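Local structure of design construct XXA_GVDQ (Synthetic construct, 6NZ1) at residues Q59-L64 and K89-S94. The protein is a computationally designed, all-helical protein that assembles into a homotrimer, apparently made in a study of closely related proteins with divergent folds. Sequence-based numbering, arbitrary orientation.
Sequences QIVEIL and KDLKRS
V61 carries the contact between 59-64 of helix 29-73 and 89-94 of helix 78-94, setting one methyl against L91 and the other against K92. The packed side is apolar: V61 CG2 lies 3.6 Å from L91 CD2, the two side chains passing alongside each other, pointed opposite ways. With V61 CG1 anti to the backbone N (chi1 163°), that methyl meets K92 instead, 3.7 Å from K92 CE and equally close to K92 CG, so the extended lysine chain lies against it through its methylene carbons. L64 contributes more loosely, its CD1 4.5 Å from L91 CD2; V61 and L64 also touch L88, extending the packing. An alanine at V61 would lose both methyls and would probably leave L91 CD2 and the K92 methylenes without their closest partner in 59-64.

Solvent borders the other flank, where E62 is exposed and K92 partly so. Here E62 OE2 stands 4.5 Å from K92 NZ, beyond salt-bridge range, so any attraction is likely to be weak.

The axes of the two short segments run nearly antiparallel, at 162°, as expected of a helical hairpin. The other subunits pack here too: I60 on L91 of a second subunit, L91 on Q59 of the third. Since no hydrogen bond or salt bridge joins the two segments, their association rests on apolar packing, with charge confined to the margin.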
loop_
_atom_site.group_PDB
_atom_site.type_symbol
_atom_site.label_atom_id
_atom_site.label_comp_id
_atom_site.label_asym_id
_atom_site.label_seq_id
_atom_site.Cartn_x
_atom_site.Cartn_y
_atom_site.Cartn_z
ATOM N N GLN B 59 12.043 -1.661 -4.287
ATOM C CA GLN B 59 13.268 -2.235 -3.760
ATOM C C GLN B 59 13.198 -3.745 -3.752
ATOM O O GLN B 59 14.223 -4.412 -3.884
ATOM C CB GLN B 59 13.516 -1.712 -2.351
ATOM C CG GLN B 59 14.830 -2.105 -1.726
ATOM C CD GLN B 59 16.047 -1.721 -2.537
ATOM O OE1 GLN B 59 17.119 -2.270 -2.334
ATOM N NE2 GLN B 59 15.898 -0.759 -3.433
ATOM N N ILE B 60 12.005 -4.300 -3.597
ATOM C CA ILE B 60 11.875 -5.741 -3.682
ATOM C C ILE B 60 12.202 -6.206 -5.089
ATOM O O ILE B 60 12.881 -7.217 -5.276
ATOM C CB ILE B 60 10.472 -6.171 -3.237
ATOM C CG1 ILE B 60 10.381 -6.077 -1.714
ATOM C CG2 ILE B 60 10.194 -7.552 -3.700
ATOM C CD1 ILE B 60 9.055 -6.406 -1.127
ATOM N N VAL B 61 11.723 -5.483 -6.099
ATOM C CA VAL B 61 12.047 -5.826 -7.478
ATOM C C VAL B 61 13.557 -5.820 -7.687
ATOM O O VAL B 61 14.107 -6.648 -8.423
ATOM C CB VAL B 61 11.327 -4.850 -8.426
ATOM C CG1 VAL B 61 11.918 -4.873 -9.790
ATOM C CG2 VAL B 61 9.882 -5.191 -8.526
ATOM N N GLU B 62 14.254 -4.885 -7.060
ATOM C CA GLU B 62 15.697 -4.843 -7.235
ATOM C C GLU B 62 16.341 -6.085 -6.653
ATOM O O GLU B 62 17.250 -6.669 -7.254
ATOM C CB GLU B 62 16.262 -3.585 -6.596
ATOM C CG GLU B 62 15.847 -2.296 -7.317
ATOM C CD GLU B 62 16.194 -2.279 -8.819
ATOM O OE1 GLU B 62 17.387 -2.194 -9.173
ATOM O OE2 GLU B 62 15.278 -2.323 -9.657
ATOM N N ILE B 63 15.870 -6.512 -5.491
ATOM C CA ILE B 63 16.393 -7.727 -4.891
ATOM C C ILE B 63 16.054 -8.916 -5.760
ATOM O O ILE B 63 16.849 -9.848 -5.912
ATOM C CB ILE B 63 15.836 -7.896 -3.472
ATOM C CG1 ILE B 63 16.322 -6.778 -2.573
ATOM C CG2 ILE B 63 16.219 -9.239 -2.883
ATOM C CD1 ILE B 63 15.421 -6.604 -1.340
ATOM N N LEU B 64 14.866 -8.912 -6.340
ATOM C CA LEU B 64 14.497 -10.035 -7.176
ATOM C C LEU B 64 15.374 -10.096 -8.412
ATOM O O LEU B 64 15.708 -11.183 -8.882
ATOM C CB LEU B 64 13.032 -9.942 -7.576
ATOM C CG LEU B 64 11.909 -10.092 -6.552
ATOM C CD1 LEU B 64 10.572 -9.733 -7.240
ATOM C CD2 LEU B 64 11.826 -11.482 -5.961
ATOM N N LYS B 89 10.046 -8.730 -15.848
ATOM C CA LYS B 89 9.821 -7.708 -16.858
ATOM C C LYS B 89 8.399 -7.183 -16.755
ATOM O O LYS B 89 8.175 -5.974 -16.674
ATOM C CB LYS B 89 10.099 -8.276 -18.255
ATOM C CG LYS B 89 9.889 -7.316 -19.424
ATOM C CD LYS B 89 9.810 -8.078 -20.746
ATOM C CE LYS B 89 9.705 -7.155 -21.947
ATOM N NZ LYS B 89 10.901 -6.279 -22.119
ATOM N N ASP B 90 7.425 -8.093 -16.736
ATOM C CA ASP B 90 6.029 -7.693 -16.671
ATOM C C ASP B 90 5.751 -6.901 -15.402
ATOM O O ASP B 90 5.091 -5.858 -15.434
ATOM C CB ASP B 90 5.138 -8.931 -16.741
ATOM C CG ASP B 90 5.133 -9.595 -18.123
ATOM O OD1 ASP B 90 5.816 -9.120 -19.058
ATOM O OD2 ASP B 90 4.431 -10.621 -18.266
ATOM N N LEU B 91 6.250 -7.380 -14.268
ATOM C CA LEU B 91 6.045 -6.658 -13.022
ATOM C C LEU B 91 6.659 -5.269 -13.073
ATOM O O LEU B 91 6.058 -4.297 -12.610
ATOM C CB LEU B 91 6.640 -7.448 -11.870
ATOM C CG LEU B 91 6.699 -6.734 -10.531
ATOM C CD1 LEU B 91 5.324 -6.375 -10.098
ATOM C CD2 LEU B 91 7.377 -7.634 -9.536
ATOM N N LYS B 92 7.871 -5.161 -13.606
ATOM C CA LYS B 92 8.495 -3.857 -13.746
ATOM C C LYS B 92 7.659 -2.920 -14.615
ATOM O O LYS B 92 7.671 -1.701 -14.408
ATOM C CB LYS B 92 9.887 -4.035 -14.328
ATOM C CG LYS B 92 10.960 -4.425 -13.329
ATOM C CD LYS B 92 12.307 -4.219 -14.000
ATOM C CE LYS B 92 13.457 -4.292 -13.053
ATOM N NZ LYS B 92 14.744 -3.995 -13.791
ATOM N N ARG B 93 6.925 -3.465 -15.582
ATOM C CA ARG B 93 6.061 -2.633 -16.408
ATOM C C ARG B 93 4.845 -2.161 -15.622
ATOM O O ARG B 93 4.514 -0.974 -15.621
ATOM C CB ARG B 93 5.625 -3.411 -17.643
ATOM C CG ARG B 93 6.732 -3.628 -18.649
ATOM C CD ARG B 93 6.158 -3.907 -20.022
ATOM N NE ARG B 93 5.486 -5.201 -20.119
ATOM C CZ ARG B 93 4.174 -5.381 -20.000
ATOM N NH1 ARG B 93 3.655 -6.604 -20.129
ATOM N NH2 ARG B 93 3.382 -4.338 -19.761
ATOM N N SER B 94 4.164 -3.077 -14.945
ATOM C CA SER B 94 2.928 -2.745 -14.262
ATOM C C SER B 94 3.147 -2.328 -12.826
ATOM O O SER B 94 2.189 -2.282 -12.050
ATOM C CB SER B 94 1.977 -3.929 -14.309
ATOM O OG SER B 94 2.567 -5.034 -13.661
#